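Local structure of MPT synthase subunit 2 (Burkholderia ambifaria, 7L32) at residues Arg79-Ile84 and Ala114-Glu119; Ile88-Gly93 and Ala129-Lys134; Val121-Lys126 and Ala155-Glu160. The protein probably serves as the catalytic large subunit of molybdopterin synthase, which transfers sulfur to precursor Z to make the dithiolene of molybdopterin. All coordinates share one frame; numbering follows the deposited sequence.

Contact 1 of 3, residues Arg79-Ile84 and Ala114-Glu119; sequences RRWPGI and AFASCE
The indole of W81 lies with one face against the helix of A114-E119, over the backbone between A116 and S117: A116 C and S117 N both stand 4.0 Å above the W81 ring plane, offset toward its rim. The methyl of A116 meets the six-membered ring on one flank, A116 CB to W81 CZ2 at 3.5 Å, and the CB of S117 meets it on the other, S117 CB to W81 CE3 at 3.7 Å, which places the ring across the helix surface rather than end-on to it. On the opposite face R80 CB closes the sandwich, 3.6 Å above the W81 plane. W81 is the first residue to leave helical angles after helix 65-80 and opens a type II beta turn that runs to I84, with G83 at phi 96° in the turn position that favours glycine. This helix-to-strand connection of the MoaE fold, between helix 65-80 and strand 85-91, is thereby packed on helix 111-128. The turn returns I84 to the same helix: I84 CD1 presses on S117 CB at 3.5 Å, a tight carbon pair. The S117 hydroxyl, set between its backbone N and carbonyl carbon (chi1 61°), turns back to its own helix and hydrogen-bonds to D113 O in the preceding turn, while its CB is touched by both W81 and I84.

Contact 2 of 3, residues Ile88-Gly93 and Ala129-Lys134; sequences IVHRVG and APFWKK
The backbones of I88-G93 and A129-K134 stay well apart, the nearest CA atoms being those of V92 and F131 at 8.8 Å, so the gap is bridged by side chains instead of strand pairing. H90 and F131 reach into it from opposite directions and stack face to face: ring centroids are 4.1 Å apart and the planes differ by 23°. The overlap is offset, because F131 CZ sits over the centre of the imidazole, 3.5 Å above its plane, whereas H90 CE1 lies toward the rim of the phenyl. The rotation of the imidazole is fixed by a bond at its edge, from H90 ND1 to R91 O at 2.9 Å, with an N-H...O angle of 151° and the acceptor almost in the ring plane. With CG anti to the backbone N (chi1 -156°), H90 directs its ring toward F131 while ND1 still meets the carbonyl of the next residue. V92 comes in at about a right angle to F131 and touches its edge in the ring plane, V92 CG1 to F131 CE1 at 3.8 Å. This buried cluster joins strand 85-91 of the mixed sheet to strand 131-136 of the antiparallel sheet in the MoaE fold. L59 and H61 of strand 57-61 pack beside it, I14 of strand 11-15 lies against V92, and T66 of helix 65-80 touches F131.

Contact 3 of 3, residues Val121-Lys126 and Ala155-Glu160; sequences VMDYLK and ARWGVE
At the edge of the W157 indole, close to its plane, sits the carboxylate of D123; over the centre of one ring face lies R156 CG, 4.0 Å above the plane. The R156 guanidinium has W157 CH2 against one of its faces, 3.4 Å above its plane and toward the rim. W157 directly precedes G158, where a Schellman motif closes helix 151-156: phi is positive at G158 and two backbone bonds return to the last turn, one of them G158 N to A155 O. One straight bond holds this helix end against helix 111-128: W157 NE1 donates to D123 OD2 at 2.8 Å with an angle of 170°, on the anti lone pair of OD2, which itself lies 6° out of the indole plane, while carboxylate and ring planes stand 51° apart. CG anti to the carbonyl carbon in both residues brings carboxylate and indole N-H together. F120 meets the W157 ring edge-to-face. D123 also bonds across the dimer interface, its OD1 forming a salt bridge with R111 of the second subunit. R156 NH1 forms a salt bridge with E119 OE1, and a water 2.7 Å from D123 OD2 accepts from R156 NH1 at 3.1 Å.

Overall arrangement
Contact 2 is core, all three of its touching residues being buried, whereas contacts 1 and 3 are partly buried and both reach the second subunit. Contacts 1 and 3 share helix 111-128 and meet directly: E119 OE1 forms a salt bridge with R156 NH1 at 2.8 Å, and W81 CH2 packs on W157 CZ3 at 3.8 Å. Contact 2 lies about 23 Å from contact 1, centre to centre, across the chain's centre, yet uses the strands that follow contact 1's two helices. L125 and V121 connect it to contact 3 through H90 and I88. Chemistry follows place: apolar contact in 1, an aromatic stack in 2, polar bonds and water in 3.

Contact 1 of 3, residues Arg79-Ile84 and Ala114-Glu119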
loop_
_atom_site.group_PDB
_atom_site.type_symbol
_atom_site.label_atom_id
_atom_site.label_comp_id
_atom_site.label_asym_id
_atom_site.label_seq_id
_atom_site.Cartn_x
_atom_site.Cartn_y
_atom_site.Cartn_z
ATOM N N ARG A 79 -16.581 -5.700 -7.468
ATOM C CA ARG A 79 -17.084 -6.731 -8.376
ATOM C C ARG A 79 -15.968 -7.691 -8.782
ATOM O O ARG A 79 -16.193 -8.900 -8.908
ATOM C CB ARG A 79 -17.683 -6.077 -9.630
ATOM C CG ARG A 79 -18.496 -7.039 -10.523
ATOM C CD ARG A 79 -18.806 -6.447 -11.902
ATOM N NE ARG A 79 -17.570 -6.237 -12.645
ATOM C CZ ARG A 79 -16.903 -7.204 -13.267
ATOM N NH1 ARG A 79 -17.351 -8.452 -13.287
ATOM N NH2 ARG A 79 -15.751 -6.916 -13.876
ATOM N N ARG A 80 -14.773 -7.163 -9.025
ATOM C CA ARG A 80 -13.661 -7.991 -9.490
ATOM C C ARG A 80 -13.061 -8.823 -8.361
ATOM O O ARG A 80 -12.633 -9.958 -8.591
ATOM C CB ARG A 80 -12.577 -7.120 -10.113
ATOM C CG ARG A 80 -12.943 -6.507 -11.478
ATOM C CD ARG A 80 -11.924 -5.450 -11.900
ATOM N NE ARG A 80 -12.223 -4.883 -13.220
ATOM C CZ ARG A 80 -11.426 -4.980 -14.270
ATOM N NH1 ARG A 80 -10.248 -5.603 -14.195
ATOM N NH2 ARG A 80 -11.795 -4.413 -15.417
ATOM N N TRP A 81 -13.017 -8.277 -7.148
ATOM C CA TRP A 81 -12.431 -8.957 -5.985
ATOM C C TRP A 81 -13.484 -8.977 -4.888
ATOM O O TRP A 81 -13.473 -8.132 -3.979
ATOM C CB TRP A 81 -11.142 -8.271 -5.507
ATOM C CG TRP A 81 -10.020 -8.338 -6.512
ATOM C CD1 TRP A 81 -9.158 -9.396 -6.732
ATOM C CD2 TRP A 81 -9.655 -7.319 -7.457
ATOM N NE1 TRP A 81 -8.290 -9.086 -7.755
ATOM C CE2 TRP A 81 -8.569 -7.818 -8.213
ATOM C CE3 TRP A 81 -10.153 -6.033 -7.740
ATOM C CZ2 TRP A 81 -7.961 -7.077 -9.242
ATOM C CZ3 TRP A 81 -9.542 -5.285 -8.756
ATOM C CH2 TRP A 81 -8.464 -5.819 -9.504
ATOM N N PRO A 82 -14.429 -9.914 -4.957
ATOM C CA PRO A 82 -15.465 -9.986 -3.918
ATOM C C PRO A 82 -14.832 -10.143 -2.540
ATOM O O PRO A 82 -13.827 -10.840 -2.380
ATOM C CB PRO A 82 -16.280 -11.225 -4.316
ATOM C CG PRO A 82 -16.086 -11.324 -5.815
ATOM C CD PRO A 82 -14.661 -10.884 -6.046
ATOM N N GLY A 83 -15.393 -9.440 -1.554
ATOM C CA GLY A 83 -14.920 -9.523 -0.183
ATOM C C GLY A 83 -13.943 -8.436 0.243
ATOM O O GLY A 83 -13.544 -8.414 1.413
ATOM N N ILE A 84 -13.503 -7.569 -0.667
ATOM C CA ILE A 84 -12.621 -6.463 -0.287
ATOM C C ILE A 84 -13.472 -5.312 0.246
ATOM O O ILE A 84 -14.701 -5.310 0.096
ATOM C CB ILE A 84 -11.747 -5.976 -1.456
ATOM C CG1 ILE A 84 -12.615 -5.325 -2.549
ATOM C CG2 ILE A 84 -10.898 -7.118 -2.028
ATOM C CD1 ILE A 84 -11.812 -4.480 -3.558
ATOM N N ALA A 114 -5.746 -7.578 -1.826
ATOM C CA ALA A 114 -5.568 -6.218 -1.337
ATOM C C ALA A 114 -4.691 -5.396 -2.282
ATOM O O ALA A 114 -5.072 -4.289 -2.686
ATOM C CB ALA A 114 -4.992 -6.237 0.084
ATOM N N PHE A 115 -3.516 -5.923 -2.660
ATOM C CA PHE A 115 -2.627 -5.197 -3.573
ATOM C C PHE A 115 -3.283 -4.947 -4.931
ATOM O O PHE A 115 -3.217 -3.835 -5.468
ATOM C CB PHE A 115 -1.340 -5.989 -3.812
ATOM C CG PHE A 115 -0.307 -5.797 -2.755
ATOM C CD1 PHE A 115 0.254 -4.535 -2.534
ATOM C CD2 PHE A 115 0.141 -6.887 -2.017
ATOM C CE1 PHE A 115 1.255 -4.355 -1.566
ATOM C CE2 PHE A 115 1.132 -6.726 -1.056
ATOM C CZ PHE A 115 1.698 -5.474 -0.831
ATOM N N ALA A 116 -3.888 -5.977 -5.516
ATOM C CA ALA A 116 -4.432 -5.838 -6.871
ATOM C C ALA A 116 -5.539 -4.796 -6.899
ATOM O O ALA A 116 -5.592 -3.940 -7.797
ATOM C CB ALA A 116 -4.948 -7.185 -7.378
ATOM N N SER A 117 -6.442 -4.858 -5.921
ATOM C CA SER A 117 -7.563 -3.920 -5.914
ATOM C C SER A 117 -7.090 -2.497 -5.655
ATOM O O SER A 117 -7.632 -1.545 -6.234
ATOM C CB SER A 117 -8.616 -4.344 -4.877
ATOM O OG SER A 117 -8.106 -4.373 -3.541
ATOM N N CYS A 118 -6.079 -2.326 -4.795
ATOM C CA CYS A 118 -5.577 -0.980 -4.526
ATOM C C CYS A 118 -4.956 -0.372 -5.779
ATOM O O CYS A 118 -5.211 0.802 -6.110
ATOM C CB CYS A 118 -4.562 -1.020 -3.382
ATOM S SG CYS A 118 -4.106 0.609 -2.741
ATOM N N GLU A 119 -4.147 -1.153 -6.503
ATOM C CA GLU A 119 -3.550 -0.626 -7.731
ATOM C C GLU A 119 -4.606 -0.386 -8.803
ATOM O O GLU A 119 -4.543 0.616 -9.535
ATOM C CB GLU A 119 -2.472 -1.584 -8.252
ATOM C CG GLU A 119 -1.774 -1.069 -9.485
ATOM C CD GLU A 119 -0.425 -1.757 -9.758
ATOM O OE1 GLU A 119 -0.191 -2.895 -9.284
ATOM O OE2 GLU A 119 0.407 -1.117 -10.427
#

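Contact 2 of 3, residues Ile88-Gly93 and Ala129-Lys134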
loop_
_atom_site.group_PDB
_atom_site.type_symbol
_atom_site.label_atom_id
_atom_site.label_comp_id
_atom_site.label_asym_id
_atom_site.label_seq_id
_atom_site.Cartn_x
_atom_site.Cartn_y
_atom_site.Cartn_z
ATOM N N ILE A 88 -11.280 5.801 -0.160
ATOM C CA ILE A 88 -10.596 6.777 -1.006
ATOM C C ILE A 88 -10.799 8.155 -0.392
ATOM O O ILE A 88 -11.940 8.541 -0.096
ATOM C CB ILE A 88 -11.131 6.773 -2.454
ATOM C CG1 ILE A 88 -11.089 5.365 -3.078
ATOM C CG2 ILE A 88 -10.343 7.814 -3.328
ATOM C CD1 ILE A 88 -11.893 5.230 -4.396
ATOM N N VAL A 89 -9.704 8.891 -0.196
ATOM C CA VAL A 89 -9.773 10.314 0.160
ATOM C C VAL A 89 -8.923 11.079 -0.846
ATOM O O VAL A 89 -7.733 10.787 -1.008
ATOM C CB VAL A 89 -9.284 10.594 1.590
ATOM C CG1 VAL A 89 -9.475 12.095 1.941
ATOM C CG2 VAL A 89 -10.006 9.696 2.625
ATOM N N HIS A 90 -9.523 12.052 -1.531
ATOM C CA HIS A 90 -8.778 12.847 -2.493
ATOM C C HIS A 90 -8.889 14.317 -2.108
ATOM O O HIS A 90 -9.966 14.781 -1.723
ATOM C CB HIS A 90 -9.300 12.617 -3.924
ATOM C CG HIS A 90 -8.290 12.909 -4.992
ATOM N ND1 HIS A 90 -7.724 14.154 -5.167
ATOM C CD2 HIS A 90 -7.785 12.127 -5.980
ATOM C CE1 HIS A 90 -6.895 14.123 -6.198
ATOM N NE2 HIS A 90 -6.915 12.905 -6.712
ATOM N N ARG A 91 -7.775 15.040 -2.173
ATOM C CA ARG A 91 -7.808 16.454 -1.828
ATOM C C ARG A 91 -7.988 17.303 -3.078
ATOM O O ARG A 91 -7.704 16.870 -4.199
ATOM C CB ARG A 91 -6.539 16.875 -1.099
ATOM C CG ARG A 91 -6.367 16.172 0.245
ATOM C CD ARG A 91 -5.102 16.627 0.931
ATOM N NE ARG A 91 -5.204 18.001 1.400
ATOM C CZ ARG A 91 -4.164 18.770 1.687
ATOM N NH1 ARG A 91 -2.923 18.342 1.518
ATOM N NH2 ARG A 91 -4.373 20.003 2.149
ATOM N N VAL A 92 -8.484 18.525 -2.863
ATOM C CA VAL A 92 -8.581 19.558 -3.891
ATOM C C VAL A 92 -8.101 20.872 -3.280
ATOM O O VAL A 92 -7.836 20.965 -2.078
ATOM C CB VAL A 92 -10.012 19.700 -4.454
ATOM C CG1 VAL A 92 -10.383 18.467 -5.273
ATOM C CG2 VAL A 92 -11.018 19.924 -3.336
ATOM N N GLY A 93 -7.984 21.893 -4.123
ATOM C CA GLY A 93 -7.485 23.181 -3.690
ATOM C C GLY A 93 -6.042 23.419 -4.092
ATOM O O GLY A 93 -5.501 22.800 -5.008
ATOM N N ALA A 129 -11.195 9.624 -13.174
ATOM C CA ALA A 129 -11.923 10.506 -12.252
ATOM C C ALA A 129 -11.817 11.962 -12.708
ATOM O O ALA A 129 -10.710 12.441 -12.982
ATOM C CB ALA A 129 -11.394 10.370 -10.821
ATOM N N PRO A 130 -12.938 12.698 -12.803
ATOM C CA PRO A 130 -12.881 14.084 -13.306
ATOM C C PRO A 130 -12.239 15.068 -12.343
ATOM O O PRO A 130 -12.836 15.445 -11.327
ATOM C CB PRO A 130 -14.356 14.443 -13.542
ATOM C CG PRO A 130 -15.082 13.136 -13.573
ATOM C CD PRO A 130 -14.321 12.227 -12.640
ATOM N N PHE A 131 -11.027 15.505 -12.680
ATOM C CA PHE A 131 -10.310 16.551 -11.962
ATOM C C PHE A 131 -9.704 17.484 -12.992
ATOM O O PHE A 131 -9.419 17.065 -14.118
ATOM C CB PHE A 131 -9.173 15.999 -11.083
ATOM C CG PHE A 131 -9.648 15.302 -9.846
ATOM C CD1 PHE A 131 -9.965 16.022 -8.705
ATOM C CD2 PHE A 131 -9.781 13.920 -9.829
ATOM C CE1 PHE A 131 -10.403 15.373 -7.550
ATOM C CE2 PHE A 131 -10.225 13.268 -8.698
ATOM C CZ PHE A 131 -10.535 13.996 -7.552
ATOM N N TRP A 132 -9.463 18.736 -12.581
ATOM C CA TRP A 132 -8.881 19.764 -13.434
ATOM C C TRP A 132 -7.770 20.483 -12.690
ATOM O O TRP A 132 -7.879 20.726 -11.487
ATOM C CB TRP A 132 -9.937 20.795 -13.892
ATOM C CG TRP A 132 -10.933 20.232 -14.872
ATOM C CD1 TRP A 132 -10.909 20.375 -16.234
ATOM C CD2 TRP A 132 -12.079 19.412 -14.575
ATOM N NE1 TRP A 132 -11.981 19.716 -16.798
ATOM C CE2 TRP A 132 -12.710 19.113 -15.806
ATOM C CE3 TRP A 132 -12.643 18.914 -13.392
ATOM C CZ2 TRP A 132 -13.877 18.340 -15.885
ATOM C CZ3 TRP A 132 -13.801 18.128 -13.478
ATOM C CH2 TRP A 132 -14.403 17.857 -14.714
ATOM N N LYS A 133 -6.722 20.855 -13.427
ATOM C CA LYS A 133 -5.581 21.590 -12.907
ATOM C C LYS A 133 -5.567 22.986 -13.510
ATOM O O LYS A 133 -5.809 23.150 -14.708
ATOM C CB LYS A 133 -4.259 20.892 -13.259
ATOM C CG LYS A 133 -3.519 20.280 -12.092
ATOM C CD LYS A 133 -2.221 19.620 -12.564
ATOM C CE LYS A 133 -1.320 20.602 -13.297
ATOM N NZ LYS A 133 -0.562 21.518 -12.382
ATOM N N LYS A 134 -5.299 23.986 -12.681
ATOM C CA LYS A 134 -5.206 25.354 -13.175
ATOM C C LYS A 134 -3.839 25.573 -13.810
ATOM O O LYS A 134 -2.814 25.206 -13.230
ATOM C CB LYS A 134 -5.432 26.355 -12.043
ATOM C CG LYS A 134 -5.657 27.789 -12.539
ATOM C CD LYS A 134 -5.650 28.799 -11.405
ATOM C CE LYS A 134 -4.234 29.054 -10.914
ATOM N NZ LYS A 134 -4.139 30.260 -10.039
#

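Contact 3 of 3, residues Val121-Lys126 and Ala155-Glu160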
loop_
_atom_site.group_PDB
_atom_site.type_symbol
_atom_site.label_atom_id
_atom_site.label_comp_id
_atom_site.label_asym_id
_atom_site.label_seq_id
_atom_site.Cartn_x
_atom_site.Cartn_y
_atom_site.Cartn_z
ATOM N N VAL A 121 -7.754 0.466 -8.347
ATOM C CA VAL A 121 -8.477 1.697 -8.008
ATOM C C VAL A 121 -7.634 2.921 -8.359
ATOM O O VAL A 121 -8.148 3.897 -8.918
ATOM C CB VAL A 121 -8.896 1.698 -6.519
ATOM C CG1 VAL A 121 -9.431 3.092 -6.092
ATOM C CG2 VAL A 121 -9.981 0.623 -6.230
ATOM N N MET A 122 -6.329 2.891 -8.052
ATOM C CA MET A 122 -5.460 4.023 -8.390
ATOM C C MET A 122 -5.374 4.233 -9.900
ATOM O O MET A 122 -5.456 5.378 -10.381
ATOM C CB MET A 122 -4.035 3.838 -7.810
ATOM C CG MET A 122 -3.893 4.292 -6.324
ATOM S SD MET A 122 -4.350 6.049 -6.085
ATOM C CE MET A 122 -3.153 6.836 -7.142
ATOM N N ASP A 123 -5.207 3.146 -10.671
ATOM C CA ASP A 123 -5.126 3.267 -12.133
ATOM C C ASP A 123 -6.407 3.875 -12.701
ATOM O O ASP A 123 -6.363 4.750 -13.569
ATOM C CB ASP A 123 -4.895 1.897 -12.774
ATOM C CG ASP A 123 -3.465 1.396 -12.615
ATOM O OD1 ASP A 123 -2.556 2.196 -12.287
ATOM O OD2 ASP A 123 -3.274 0.184 -12.822
ATOM N N TYR A 124 -7.557 3.373 -12.251
ATOM C CA TYR A 124 -8.854 3.850 -12.750
ATOM C C TYR A 124 -9.103 5.289 -12.303
ATOM O O TYR A 124 -9.572 6.131 -13.091
ATOM C CB TYR A 124 -9.936 2.900 -12.214
ATOM C CG TYR A 124 -11.305 2.835 -12.861
ATOM C CD1 TYR A 124 -11.728 3.779 -13.793
ATOM C CD2 TYR A 124 -12.221 1.858 -12.456
ATOM C CE1 TYR A 124 -13.015 3.723 -14.347
ATOM C CE2 TYR A 124 -13.512 1.790 -13.009
ATOM C CZ TYR A 124 -13.899 2.730 -13.950
ATOM O OH TYR A 124 -15.170 2.681 -14.500
ATOM N N LEU A 125 -8.763 5.594 -11.050
ATOM C CA LEU A 125 -8.852 6.967 -10.549
ATOM C C LEU A 125 -8.035 7.927 -11.411
ATOM O O LEU A 125 -8.537 8.974 -11.860
ATOM C CB LEU A 125 -8.367 7.006 -9.089
ATOM C CG LEU A 125 -8.411 8.315 -8.290
ATOM C CD1 LEU A 125 -8.456 7.979 -6.786
ATOM C CD2 LEU A 125 -7.215 9.240 -8.582
ATOM N N LYS A 126 -6.760 7.592 -11.645
ATOM C CA LYS A 126 -5.856 8.521 -12.329
ATOM C C LYS A 126 -6.242 8.729 -13.791
ATOM O O LYS A 126 -6.000 9.808 -14.355
ATOM C CB LYS A 126 -4.413 8.019 -12.213
ATOM C CG LYS A 126 -3.811 8.231 -10.823
ATOM C CD LYS A 126 -3.577 9.735 -10.565
ATOM C CE LYS A 126 -2.974 10.023 -9.183
ATOM N NZ LYS A 126 -2.693 11.507 -8.934
ATOM N N ALA A 155 -4.582 -2.355 -20.675
ATOM C CA ALA A 155 -4.418 -3.716 -21.157
ATOM C C ALA A 155 -4.371 -4.691 -19.991
ATOM O O ALA A 155 -4.977 -5.768 -20.050
ATOM C CB ALA A 155 -3.155 -3.824 -22.017
ATOM N N ARG A 156 -3.683 -4.312 -18.907
ATOM C CA ARG A 156 -3.563 -5.195 -17.753
ATOM C C ARG A 156 -4.928 -5.549 -17.187
ATOM O O ARG A 156 -5.171 -6.699 -16.809
ATOM C CB ARG A 156 -2.703 -4.537 -16.665
ATOM C CG ARG A 156 -2.723 -5.318 -15.352
ATOM C CD ARG A 156 -1.794 -4.713 -14.288
ATOM N NE ARG A 156 -1.712 -5.554 -13.095
ATOM C CZ ARG A 156 -1.081 -5.201 -11.979
ATOM N NH1 ARG A 156 -0.497 -4.019 -11.857
ATOM N NH2 ARG A 156 -1.041 -6.051 -10.957
ATOM N N TRP A 157 -5.835 -4.579 -17.108
ATOM C CA TRP A 157 -7.123 -4.808 -16.469
ATOM C C TRP A 157 -8.214 -5.269 -17.449
ATOM O O TRP A 157 -9.377 -5.355 -17.058
ATOM C CB TRP A 157 -7.561 -3.567 -15.677
ATOM C CG TRP A 157 -6.539 -3.093 -14.630
ATOM C CD1 TRP A 157 -5.933 -1.861 -14.574
ATOM C CD2 TRP A 157 -5.998 -3.852 -13.523
ATOM N NE1 TRP A 157 -5.062 -1.807 -13.502
ATOM C CE2 TRP A 157 -5.089 -3.008 -12.839
ATOM C CE3 TRP A 157 -6.208 -5.158 -13.038
ATOM C CZ2 TRP A 157 -4.372 -3.429 -11.694
ATOM C CZ3 TRP A 157 -5.493 -5.581 -11.902
ATOM C CH2 TRP A 157 -4.597 -4.712 -11.240
ATOM N N GLY A 158 -7.873 -5.509 -18.717
ATOM C CA GLY A 158 -8.784 -6.090 -19.696
ATOM C C GLY A 158 -9.744 -5.143 -20.375
ATOM O O GLY A 158 -10.764 -5.593 -20.907
ATOM N N VAL A 159 -9.427 -3.853 -20.436
ATOM C CA VAL A 159 -10.309 -2.861 -21.043
ATOM C C VAL A 159 -9.619 -2.235 -22.252
ATOM O O VAL A 159 -8.388 -2.181 -22.333
ATOM C CB VAL A 159 -10.749 -1.783 -20.025
ATOM C CG1 VAL A 159 -11.456 -2.426 -18.823
ATOM C CG2 VAL A 159 -9.572 -0.961 -19.574
ATOM N N GLU A 160 -10.418 -1.868 -23.248
ATOM C CA GLU A 160 -9.887 -1.207 -24.438
ATOM C C GLU A 160 -10.650 0.078 -24.741
ATOM O O GLU A 160 -11.644 0.061 -25.467
ATOM C CB GLU A 160 -9.935 -2.142 -25.648
HETATM O O HOH W 1 -1.096 -1.313 -13.169
#